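Local coordinates for protein 5-carboxymethyl-2-hydroxymuconate semialdehyde dehydrogenase (Thermus thermophilus, PDB 2D4E) that probably oxidises 5-carboxymethyl-2-hydroxymuconate semialdehyde to the corresponding carboxylic acid, using bound NAD as the electron acceptor, at residues T43-L47 with E199-F203; V57-G61 with Q226-A232. All blocks are in the same frame, centred on the assembly; numbering follows the deposited sequence.

Interaction 1: residues T43-L47 with E199-F203; sequences TFPSL and EWSPF. With NA (sodium ion), chain I; NAD (nicotinamide-adenine-dinucleotide), chain K.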
ATOM      1  N   THR C  43     -40.634  18.155  23.954  1.00 23.04           N
ATOM      2  CA  THR C  43     -39.637  17.211  24.436  1.00 25.51           C
ATOM      3  C   THR C  43     -40.257  15.819  24.431  1.00 23.63           C
ATOM      4  O   THR C  43     -41.463  15.667  24.236  1.00 25.38           O
ATOM      5  CB  THR C  43     -39.186  17.528  25.887  1.00 27.94           C
ATOM      6  OG1 THR C  43     -40.306  17.420  26.771  1.00 25.35           O
ATOM      7  CG2 THR C  43     -38.598  18.928  25.983  1.00 26.87           C
ATOM      8  N   PHE C  44     -39.424  14.804  24.627  1.00 22.18           N
ATOM      9  CA  PHE C  44     -39.897  13.430  24.684  1.00 21.32           C
ATOM     10  C   PHE C  44     -39.136  12.751  25.819  1.00 20.20           C
ATOM     11  O   PHE C  44     -37.969  13.052  26.071  1.00 22.27           O
ATOM     12  CB  PHE C  44     -39.681  12.716  23.339  1.00 22.39           C
ATOM     13  CG  PHE C  44     -38.235  12.482  22.983  1.00 25.71           C
ATOM     14  CD1 PHE C  44     -37.591  11.307  23.368  1.00 21.47           C
ATOM     15  CD2 PHE C  44     -37.525  13.427  22.247  1.00 18.42           C
ATOM     16  CE1 PHE C  44     -36.263  11.076  23.022  1.00 21.63           C
ATOM     17  CE2 PHE C  44     -36.193  13.204  21.896  1.00 22.71           C
ATOM     18  CZ  PHE C  44     -35.562  12.026  22.283  1.00 17.23           C
ATOM     19  N   PRO C  45     -39.796  11.837  26.535  1.00 21.12           N
ATOM     20  CA  PRO C  45     -39.131  11.155  27.645  1.00 19.60           C
ATOM     21  C   PRO C  45     -38.324   9.927  27.254  1.00 21.55           C
ATOM     22  O   PRO C  45     -38.528   9.341  26.189  1.00 22.55           O
ATOM     23  CB  PRO C  45     -40.294  10.785  28.544  1.00 18.52           C
ATOM     24  CG  PRO C  45     -41.334  10.362  27.522  1.00 22.49           C
ATOM     25  CD  PRO C  45     -41.208  11.421  26.424  1.00 16.93           C
ATOM     26  N   SER C  46     -37.400   9.557  28.136  1.00 19.54           N
ATOM     27  CA  SER C  46     -36.584   8.368  27.966  1.00 23.73           C
ATOM     28  C   SER C  46     -36.705   7.600  29.274  1.00 24.26           C
ATOM     29  O   SER C  46     -36.500   8.158  30.355  1.00 23.83           O
ATOM     30  CB  SER C  46     -35.119   8.712  27.712  1.00 23.35           C
ATOM     31  OG  SER C  46     -34.373   7.513  27.568  1.00 27.11           O
ATOM     32  N   LEU C  47     -37.039   6.320  29.169  1.00 21.05           N
ATOM     33  CA  LEU C  47     -37.225   5.461  30.328  1.00 17.70           C
ATOM     34  C   LEU C  47     -35.948   4.782  30.830  1.00 21.51           C
ATOM     35  O   LEU C  47     -34.957   4.660  30.107  1.00 24.00           O
ATOM     36  CB  LEU C  47     -38.248   4.365  29.994  1.00 21.82           C
ATOM     37  CG  LEU C  47     -39.547   4.765  29.285  1.00 29.79           C
ATOM     38  CD1 LEU C  47     -40.382   3.523  29.014  1.00 26.05           C
ATOM     39  CD2 LEU C  47     -40.325   5.758  30.143  1.00 29.06           C
ATOM     40  N   GLU C 199     -33.509   7.585  19.876  1.00 17.63           N
ATOM     41  CA  GLU C 199     -34.385   8.223  20.850  1.00 19.24           C
ATOM     42  C   GLU C 199     -34.579   7.468  22.167  1.00 19.01           C
ATOM     43  O   GLU C 199     -34.957   8.071  23.174  1.00 18.95           O
ATOM     44  CB  GLU C 199     -35.752   8.539  20.215  1.00 21.32           C
ATOM     45  CG  GLU C 199     -36.468   7.377  19.514  1.00 22.50           C
ATOM     46  CD  GLU C 199     -36.117   7.244  18.031  1.00 28.06           C
ATOM     47  OE1 GLU C 199     -37.028   6.934  17.228  1.00 27.32           O
ATOM     48  OE2 GLU C 199     -34.936   7.436  17.664  1.00 23.67           O
ATOM     49  N   TRP C 200     -34.312   6.164  22.179  1.00 15.01           N
ATOM     50  CA  TRP C 200     -34.478   5.379  23.402  1.00 19.27           C
ATOM     51  C   TRP C 200     -33.356   5.518  24.443  1.00 22.13           C
ATOM     52  O   TRP C 200     -33.461   4.961  25.538  1.00 23.03           O
ATOM     53  CB  TRP C 200     -34.683   3.895  23.066  1.00 15.83           C
ATOM     54  CG  TRP C 200     -36.085   3.561  22.671  1.00 16.99           C
ATOM     55  CD1 TRP C 200     -37.192   4.348  22.826  1.00 16.33           C
ATOM     56  CD2 TRP C 200     -36.551   2.325  22.110  1.00 16.29           C
ATOM     57  NE1 TRP C 200     -38.316   3.682  22.399  1.00 16.62           N
ATOM     58  CE2 TRP C 200     -37.952   2.438  21.954  1.00 16.83           C
ATOM     59  CE3 TRP C 200     -35.921   1.133  21.723  1.00 15.37           C
ATOM     60  CZ2 TRP C 200     -38.736   1.403  21.427  1.00 13.58           C
ATOM     61  CZ3 TRP C 200     -36.704   0.098  21.196  1.00 14.34           C
ATOM     62  CH2 TRP C 200     -38.096   0.245  21.054  1.00 14.17           C
ATOM     63  N   SER C 201     -32.297   6.259  24.110  1.00 21.69           N
ATOM     64  CA  SER C 201     -31.164   6.481  25.029  1.00 18.65           C
ATOM     65  C   SER C 201     -30.385   7.722  24.568  1.00 12.90           C
ATOM     66  O   SER C 201     -29.196   7.657  24.256  1.00 12.46           O
ATOM     67  CB  SER C 201     -30.242   5.256  25.036  1.00 19.93           C
ATOM     68  OG  SER C 201     -29.766   4.967  23.730  1.00 20.10           O
ATOM     69  N   PRO C 202     -31.048   8.883  24.568  1.00 14.30           N
ATOM     70  CA  PRO C 202     -30.518  10.185  24.151  1.00 15.62           C
ATOM     71  C   PRO C 202     -29.521  10.917  25.040  1.00 20.03           C
ATOM     72  O   PRO C 202     -28.705  11.694  24.547  1.00 19.70           O
ATOM     73  CB  PRO C 202     -31.785  11.002  23.974  1.00 16.55           C
ATOM     74  CG  PRO C 202     -32.587  10.551  25.163  1.00 17.43           C
ATOM     75  CD  PRO C 202     -32.380   9.039  25.186  1.00 15.27           C
ATOM     76  N   PHE C 203     -29.585  10.675  26.343  1.00 21.47           N
ATOM     77  CA  PHE C 203     -28.737  11.381  27.303  1.00 19.97           C
ATOM     78  C   PHE C 203     -27.232  11.440  27.069  1.00 19.87           C
ATOM     79  O   PHE C 203     -26.642  12.520  27.104  1.00 22.94           O
ATOM     80  CB  PHE C 203     -29.024  10.846  28.705  1.00 24.88           C
ATOM     81  CG  PHE C 203     -30.459  10.979  29.101  1.00 24.01           C
ATOM     82  CD1 PHE C 203     -31.134   9.919  29.692  1.00 23.81           C
ATOM     83  CD2 PHE C 203     -31.158  12.150  28.823  1.00 27.09           C
ATOM     84  CE1 PHE C 203     -32.491  10.022  29.995  1.00 24.31           C
ATOM     85  CE2 PHE C 203     -32.511  12.259  29.121  1.00 24.87           C
ATOM     86  CZ  PHE C 203     -33.177  11.192  29.707  1.00 20.93           C
TER
HETATM   87 NA    NA I1903     -33.620   4.968  28.033  1.00 21.11          NA
HETATM   88  PA  NAD K1701     -33.082   1.736  14.181  1.00 28.04           P
HETATM   89  O1A NAD K1701     -34.523   1.957  14.170  1.00 35.18           O
HETATM   90  O2A NAD K1701     -32.544   1.511  12.828  1.00 32.03           O
HETATM   91  O5B NAD K1701     -32.234   2.970  14.809  1.00 29.93           O
HETATM   92  C5B NAD K1701     -30.982   3.505  14.264  1.00 24.02           C
HETATM   93  C4B NAD K1701     -31.165   4.992  14.048  1.00 26.30           C
HETATM   94  O4B NAD K1701     -32.075   5.081  12.930  1.00 25.28           O
HETATM   95  C3B NAD K1701     -31.890   5.737  15.204  1.00 24.85           C
HETATM   96  O3B NAD K1701     -31.110   6.866  15.649  1.00 20.81           O
HETATM   97  C2B NAD K1701     -33.237   6.115  14.567  1.00 25.91           C
HETATM   98  O2B NAD K1701     -33.796   7.338  15.096  1.00 22.44           O
HETATM   99  C1B NAD K1701     -32.870   6.197  13.099  1.00 21.50           C
HETATM  100  N9A NAD K1701     -34.023   6.057  12.229  1.00 23.48           N
HETATM  101  C8A NAD K1701     -35.110   5.208  12.337  1.00 20.45           C
HETATM  102  N7A NAD K1701     -36.013   5.350  11.338  1.00 22.94           N
HETATM  103  C5A NAD K1701     -35.445   6.354  10.554  1.00 20.50           C
HETATM  104  C6A NAD K1701     -35.892   6.988   9.333  1.00 26.71           C
HETATM  105  N6A NAD K1701     -37.036   6.669   8.722  1.00 28.32           N
HETATM  106  N1A NAD K1701     -35.064   7.970   8.809  1.00 22.55           N
HETATM  107  C2A NAD K1701     -33.875   8.299   9.453  1.00 20.01           C
HETATM  108  N3A NAD K1701     -33.389   7.776  10.570  1.00 23.38           N
HETATM  109  C4A NAD K1701     -34.215   6.803  11.082  1.00 23.35           C
HETATM  110  O3  NAD K1701     -32.813   0.563  15.112  1.00 38.43           O
HETATM  111  PN  NAD K1701     -32.054   0.257  16.471  1.00 29.83           P
HETATM  112  O1N NAD K1701     -33.057  -0.383  17.347  1.00 41.02           O
HETATM  113  O2N NAD K1701     -31.443   1.498  16.975  1.00 31.72           O
HETATM  114  O5D NAD K1701     -31.139  -0.807  15.816  1.00 42.63           O
HETATM  115  C5D NAD K1701     -30.469  -1.875  16.440  1.00 23.70           C
HETATM  116  C4D NAD K1701     -29.897  -2.445  15.180  1.00 23.47           C
HETATM  117  O4D NAD K1701     -28.626  -1.847  14.840  1.00 21.05           O
HETATM  118  C3D NAD K1701     -29.766  -3.960  15.108  1.00 23.42           C
HETATM  119  O3D NAD K1701     -30.335  -4.513  13.905  1.00 29.39           O
HETATM  120  C2D NAD K1701     -28.252  -4.129  15.223  1.00 19.11           C
HETATM  121  O2D NAD K1701     -27.831  -5.374  14.628  1.00 20.88           O
HETATM  122  C1D NAD K1701     -27.754  -2.887  14.518  1.00 22.68           C
HETATM  123  N1N NAD K1701     -26.370  -2.531  14.870  1.00 23.91           N
HETATM  124  C2N NAD K1701     -25.468  -2.809  13.854  1.00 20.92           C
HETATM  125  C3N NAD K1701     -24.138  -2.515  14.117  1.00 23.47           C
HETATM  126  C7N NAD K1701     -23.044  -2.792  13.096  1.00 20.13           C
HETATM  127  O7N NAD K1701     -21.896  -2.506  13.386  1.00 25.59           O
HETATM  128  N7N NAD K1701     -23.351  -3.349  11.911  1.00 21.78           N
HETATM  129  C4N NAD K1701     -23.717  -1.943  15.404  1.00 25.85           C
HETATM  130  C5N NAD K1701     -24.758  -1.711  16.349  1.00 20.86           C
HETATM  131  C6N NAD K1701     -26.087  -1.975  16.160  1.00 19.12           C
HETATM  132  O   HOH W   1     -37.152   7.460  24.741  1.00 19.93           O
HETATM  133  O   HOH W   2     -35.300   3.457  27.048  1.00 18.04           O

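Interaction 2: residues V57-G61 with Q226-A232; sequences VAARG and QGFGEEA. With NAD (nicotinamide-adenine-dinucleotide), chain K.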
ATOM      1  N   VAL C  57     -35.983  13.990  30.129  1.00 22.98           N
ATOM      2  CA  VAL C  57     -36.517  14.296  28.814  1.00 23.24           C
ATOM      3  C   VAL C  57     -35.458  14.887  27.892  1.00 22.14           C
ATOM      4  O   VAL C  57     -34.457  15.434  28.347  1.00 23.79           O
ATOM      5  CB  VAL C  57     -37.712  15.286  28.926  1.00 25.61           C
ATOM      6  CG1 VAL C  57     -38.773  14.713  29.863  1.00 23.58           C
ATOM      7  CG2 VAL C  57     -37.233  16.636  29.444  1.00 25.59           C
ATOM      8  N   ALA C  58     -35.686  14.767  26.589  1.00 22.98           N
ATOM      9  CA  ALA C  58     -34.767  15.301  25.598  1.00 21.48           C
ATOM     10  C   ALA C  58     -35.564  16.122  24.593  1.00 22.03           C
ATOM     11  O   ALA C  58     -36.709  15.787  24.284  1.00 23.47           O
ATOM     12  CB  ALA C  58     -34.039  14.158  24.888  1.00 22.03           C
ATOM     13  N   ALA C  59     -34.959  17.194  24.086  1.00 23.51           N
ATOM     14  CA  ALA C  59     -35.618  18.058  23.107  1.00 22.40           C
ATOM     15  C   ALA C  59     -36.052  17.260  21.876  1.00 24.67           C
ATOM     16  O   ALA C  59     -35.289  16.448  21.347  1.00 25.94           O
ATOM     17  CB  ALA C  59     -34.682  19.188  22.695  1.00 24.16           C
ATOM     18  N   ARG C  60     -37.278  17.494  21.422  1.00 20.25           N
ATOM     19  CA  ARG C  60     -37.804  16.789  20.263  1.00 23.51           C
ATOM     20  C   ARG C  60     -37.513  17.578  18.996  1.00 25.47           C
ATOM     21  O   ARG C  60     -38.307  18.419  18.580  1.00 27.11           O
ATOM     22  CB  ARG C  60     -39.311  16.576  20.422  1.00 21.88           C
ATOM     23  CG  ARG C  60     -39.944  15.743  19.321  1.00 23.03           C
ATOM     24  CD  ARG C  60     -41.369  15.370  19.680  1.00 23.17           C
ATOM     25  NE  ARG C  60     -42.022  14.612  18.618  1.00 31.94           N
ATOM     26  CZ  ARG C  60     -43.239  14.087  18.715  1.00 33.55           C
ATOM     27  NH1 ARG C  60     -43.941  14.235  19.831  1.00 34.88           N
ATOM     28  NH2 ARG C  60     -43.758  13.416  17.698  1.00 33.02           N
ATOM     29  N   GLY C  61     -36.366  17.293  18.387  1.00 28.01           N
ATOM     30  CA  GLY C  61     -35.957  17.995  17.182  1.00 27.58           C
ATOM     31  C   GLY C  61     -36.689  17.610  15.912  1.00 24.29           C
ATOM     32  O   GLY C  61     -37.093  16.460  15.734  1.00 22.23           O
ATOM     33  N   GLN C 226     -31.509  15.963  18.887  1.00 17.02           N
ATOM     34  CA  GLN C 226     -32.221  14.852  19.505  1.00 16.42           C
ATOM     35  C   GLN C 226     -33.574  14.721  18.825  1.00 17.26           C
ATOM     36  O   GLN C 226     -34.133  15.709  18.344  1.00 18.34           O
ATOM     37  CB  GLN C 226     -32.425  15.118  20.998  1.00 17.22           C
ATOM     38  CG  GLN C 226     -31.147  15.254  21.792  1.00 16.79           C
ATOM     39  CD  GLN C 226     -30.531  13.915  22.149  1.00 19.53           C
ATOM     40  OE1 GLN C 226     -30.923  12.877  21.618  1.00 19.23           O
ATOM     41  NE2 GLN C 226     -29.556  13.936  23.049  1.00 15.37           N
ATOM     42  N   GLY C 227     -34.110  13.507  18.777  1.00 17.47           N
ATOM     43  CA  GLY C 227     -35.408  13.335  18.148  1.00 18.44           C
ATOM     44  C   GLY C 227     -35.666  11.969  17.554  1.00 17.51           C
ATOM     45  O   GLY C 227     -34.771  11.124  17.482  1.00 19.59           O
ATOM     46  N   PHE C 228     -36.902  11.767  17.112  1.00 16.85           N
ATOM     47  CA  PHE C 228     -37.332  10.503  16.528  1.00 21.86           C
ATOM     48  C   PHE C 228     -36.755  10.271  15.137  1.00 22.61           C
ATOM     49  O   PHE C 228     -36.452  11.219  14.412  1.00 24.83           O
ATOM     50  CB  PHE C 228     -38.863  10.467  16.470  1.00 21.88           C
ATOM     51  CG  PHE C 228     -39.524  10.598  17.814  1.00 28.31           C
ATOM     52  CD1 PHE C 228     -40.734  11.271  17.943  1.00 35.04           C
ATOM     53  CD2 PHE C 228     -38.946  10.035  18.952  1.00 33.16           C
ATOM     54  CE1 PHE C 228     -41.364  11.385  19.191  1.00 39.35           C
ATOM     55  CE2 PHE C 228     -39.565  10.140  20.198  1.00 33.19           C
ATOM     56  CZ  PHE C 228     -40.777  10.817  20.319  1.00 32.50           C
ATOM     57  N   GLY C 229     -36.615   9.002  14.768  1.00 22.07           N
ATOM     58  CA  GLY C 229     -36.078   8.655  13.464  1.00 22.69           C
ATOM     59  C   GLY C 229     -36.859   9.235  12.297  1.00 26.54           C
ATOM     60  O   GLY C 229     -36.273   9.784  11.357  1.00 24.89           O
ATOM     61  N   GLU C 230     -38.183   9.115  12.353  1.00 24.10           N
ATOM     62  CA  GLU C 230     -39.041   9.622  11.290  1.00 28.15           C
ATOM     63  C   GLU C 230     -39.100  11.145  11.245  1.00 24.05           C
ATOM     64  O   GLU C 230     -39.537  11.721  10.254  1.00 24.03           O
ATOM     65  CB  GLU C 230     -40.454   9.053  11.436  1.00 27.08           C
ATOM     66  CG  GLU C 230     -40.620   7.658  10.868  1.00 37.31           C
ATOM     67  CD  GLU C 230     -41.979   7.052  11.183  1.00 47.82           C
ATOM     68  OE1 GLU C 230     -43.000   7.775  11.099  1.00 49.57           O
ATOM     69  OE2 GLU C 230     -42.026   5.847  11.508  1.00 49.32           O
ATOM     70  N   GLU C 231     -38.655  11.797  12.312  1.00 25.26           N
ATOM     71  CA  GLU C 231     -38.676  13.253  12.351  1.00 25.48           C
ATOM     72  C   GLU C 231     -37.279  13.834  12.137  1.00 23.14           C
ATOM     73  O   GLU C 231     -36.919  14.182  11.018  1.00 26.81           O
ATOM     74  CB  GLU C 231     -39.286  13.733  13.678  1.00 25.31           C
ATOM     75  CG  GLU C 231     -40.744  13.288  13.847  1.00 26.70           C
ATOM     76  CD  GLU C 231     -41.398  13.736  15.150  1.00 28.88           C
ATOM     77  OE1 GLU C 231     -42.585  13.400  15.343  1.00 29.91           O
ATOM     78  OE2 GLU C 231     -40.746  14.414  15.979  1.00 28.43           O
ATOM     79  N   ALA C 232     -36.490  13.928  13.199  1.00 23.57           N
ATOM     80  CA  ALA C 232     -35.139  14.465  13.086  1.00 22.29           C
ATOM     81  C   ALA C 232     -34.272  13.599  12.166  1.00 23.90           C
ATOM     82  O   ALA C 232     -33.498  14.117  11.360  1.00 19.00           O
ATOM     83  CB  ALA C 232     -34.502  14.561  14.468  1.00 21.02           C
TER
HETATM   84  PA  NAD K1701     -33.082   1.736  14.181  1.00 28.04           P
HETATM   85  O1A NAD K1701     -34.523   1.957  14.170  1.00 35.18           O
HETATM   86  O2A NAD K1701     -32.544   1.511  12.828  1.00 32.03           O
HETATM   87  O5B NAD K1701     -32.234   2.970  14.809  1.00 29.93           O
HETATM   88  C5B NAD K1701     -30.982   3.505  14.264  1.00 24.02           C
HETATM   89  C4B NAD K1701     -31.165   4.992  14.048  1.00 26.30           C
HETATM   90  O4B NAD K1701     -32.075   5.081  12.930  1.00 25.28           O
HETATM   91  C3B NAD K1701     -31.890   5.737  15.204  1.00 24.85           C
HETATM   92  O3B NAD K1701     -31.110   6.866  15.649  1.00 20.81           O
HETATM   93  C2B NAD K1701     -33.237   6.115  14.567  1.00 25.91           C
HETATM   94  O2B NAD K1701     -33.796   7.338  15.096  1.00 22.44           O
HETATM   95  C1B NAD K1701     -32.870   6.197  13.099  1.00 21.50           C
HETATM   96  N9A NAD K1701     -34.023   6.057  12.229  1.00 23.48           N
HETATM   97  C8A NAD K1701     -35.110   5.208  12.337  1.00 20.45           C
HETATM   98  N7A NAD K1701     -36.013   5.350  11.338  1.00 22.94           N
HETATM   99  C5A NAD K1701     -35.445   6.354  10.554  1.00 20.50           C
HETATM  100  C6A NAD K1701     -35.892   6.988   9.333  1.00 26.71           C
HETATM  101  N6A NAD K1701     -37.036   6.669   8.722  1.00 28.32           N
HETATM  102  N1A NAD K1701     -35.064   7.970   8.809  1.00 22.55           N
HETATM  103  C2A NAD K1701     -33.875   8.299   9.453  1.00 20.01           C
HETATM  104  N3A NAD K1701     -33.389   7.776  10.570  1.00 23.38           N
HETATM  105  C4A NAD K1701     -34.215   6.803  11.082  1.00 23.35           C
HETATM  106  O3  NAD K1701     -32.813   0.563  15.112  1.00 38.43           O
HETATM  107  PN  NAD K1701     -32.054   0.257  16.471  1.00 29.83           P
HETATM  108  O1N NAD K1701     -33.057  -0.383  17.347  1.00 41.02           O
HETATM  109  O2N NAD K1701     -31.443   1.498  16.975  1.00 31.72           O
HETATM  110  O5D NAD K1701     -31.139  -0.807  15.816  1.00 42.63           O
HETATM  111  C5D NAD K1701     -30.469  -1.875  16.440  1.00 23.70           C
HETATM  112  C4D NAD K1701     -29.897  -2.445  15.180  1.00 23.47           C
HETATM  113  O4D NAD K1701     -28.626  -1.847  14.840  1.00 21.05           O
HETATM  114  C3D NAD K1701     -29.766  -3.960  15.108  1.00 23.42           C
HETATM  115  O3D NAD K1701     -30.335  -4.513  13.905  1.00 29.39           O
HETATM  116  C2D NAD K1701     -28.252  -4.129  15.223  1.00 19.11           C
HETATM  117  O2D NAD K1701     -27.831  -5.374  14.628  1.00 20.88           O
HETATM  118  C1D NAD K1701     -27.754  -2.887  14.518  1.00 22.68           C
HETATM  119  N1N NAD K1701     -26.370  -2.531  14.870  1.00 23.91           N
HETATM  120  C2N NAD K1701     -25.468  -2.809  13.854  1.00 20.92           C
HETATM  121  C3N NAD K1701     -24.138  -2.515  14.117  1.00 23.47           C
HETATM  122  C7N NAD K1701     -23.044  -2.792  13.096  1.00 20.13           C
HETATM  123  O7N NAD K1701     -21.896  -2.506  13.386  1.00 25.59           O
HETATM  124  N7N NAD K1701     -23.351  -3.349  11.911  1.00 21.78           N
HETATM  125  C4N NAD K1701     -23.717  -1.943  15.404  1.00 25.85           C
HETATM  126  C5N NAD K1701     -24.758  -1.711  16.349  1.00 20.86           C
HETATM  127  C6N NAD K1701     -26.087  -1.975  16.160  1.00 19.12           C
HETATM  128  O   HOH W   3     -38.144  14.230  17.031  1.00 20.90           O

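Interaction 1: residues T43-L47 with E199-F203
The ring of Phe44 turns its edge to Glu199: CE1 lies 3.3 Å from Glu199 O, which sits near the ring plane, where the slightly positive C-H rim suits a carbonyl oxygen. CE1 also touches Glu199 CB, which stands well out of the ring plane, and CZ reaches Pro202 CB obliquely. With chi1 at 68°, CG stands between the backbone N and the carbonyl carbon, a setting that turns the ring toward the loop 199-203. The Phe203 ring carries Pro202 CG over one face, offset toward the rim, while its CE1 and CZ approach Ser46 CB at 3.7 Å. Water 1 lies in the plane of the Trp200 ring, at its edge, and donates to both Pro45 O and Glu199 O, tying strand 43-48 to the loop without a direct bond.

The polar centre is a sodium ion. Ser46 OG binds it at 2.7 Å, and the backbone carbonyls Leu47 O and Trp200 O bind at 2.5 Å each, with water 2 as a further ligand and Asp113 supplying OD1 and O from helix 103-114. Serine suits the place: small enough to fit against Pro202 CD and Phe203, yet bearing an oxygen for the ion. Its OG is 3.4 Å from Trp200 O, two ligands brought together by the metal.

Glu199 faces both ways. Its CB packs on Phe44, but the chain bends at chi2 (-90°) and carries the carboxylate off to the cofactor, where OE2 accepts a 2.8 Å hydrogen bond from O2B of the adenosine ribose; OE1 is held by Gly229 N. A glutamate gripping a ribose hydroxyl in the loop after strand 193-196 is characteristic of NAD binding in the Rossmann-type domain of aldehyde dehydrogenases.

Interaction 2: residues V57-G61 with Q226-A232
Arg60 meets two residues at once, laying one face of its guanidinium over the ring edge of Phe228 while its own edge grips Glu231. Phe228 CE1 comes within 3.3 Å of Arg60 CZ, their planes 62° apart. The grip is side-on: Arg60 NE reaches Glu231 OE2 at 2.9 Å and NH2 reaches OE1 at 2.6 Å, each carboxylate oxygen accepting through its syn lone pair. Guanidinium and carboxylate are nearly coplanar, 7° apart, which fixes the rotation of both. Arg60 spans the gap by running fully extended, CG anti to the backbone N (chi1 -175°).

Alongside the salt bridge the two backbones come close. Glycine lets Gly61 N approach Gln226 O to 2.7 Å and donate to it, and the backbone angles of Gly227 are ones only glycine adopts easily. Water 3 joins Gly61 O, Phe228 N and Glu231 OE2. Gly229 CA packs 3.1 Å from NAD O2B, a ribose hydroxyl, making Gly227-Phe228-Gly229 a glycine-rich strand-turn-helix consistent with a Rossmann-type domain.

The turn from strand 53-59 is fastened to the start of helix 229-238, where Phe228 is the N-cap residue and its ring meets Phe44 on strand 43-48. Gln226 NE2 bonds Pro202 O, before helix 203-214.

The two interactions lie side by side, their centres about 8 Å apart, on the same side of the chain's centre. Their first segments are neighbouring strands of one antiparallel pair, 43-48 and 53-59, joined where Phe44 O accepts a probable hydrogen bond from Ala58 N at 2.9 Å. Their second segments follow strands 193-196 and 222-224, adjacent in the five-stranded parallel sheet. Along the chain the order is 43-47, 57-61, 199-203, 226-232, so the contacts interleave. Together they dock the 43-59 hairpin onto the loop after strand 193-196 and the turn and helix start after strand 222-224, both of which touch NAD, linking the sodium site and hairpin to the adenosine end of the cofactor pocket.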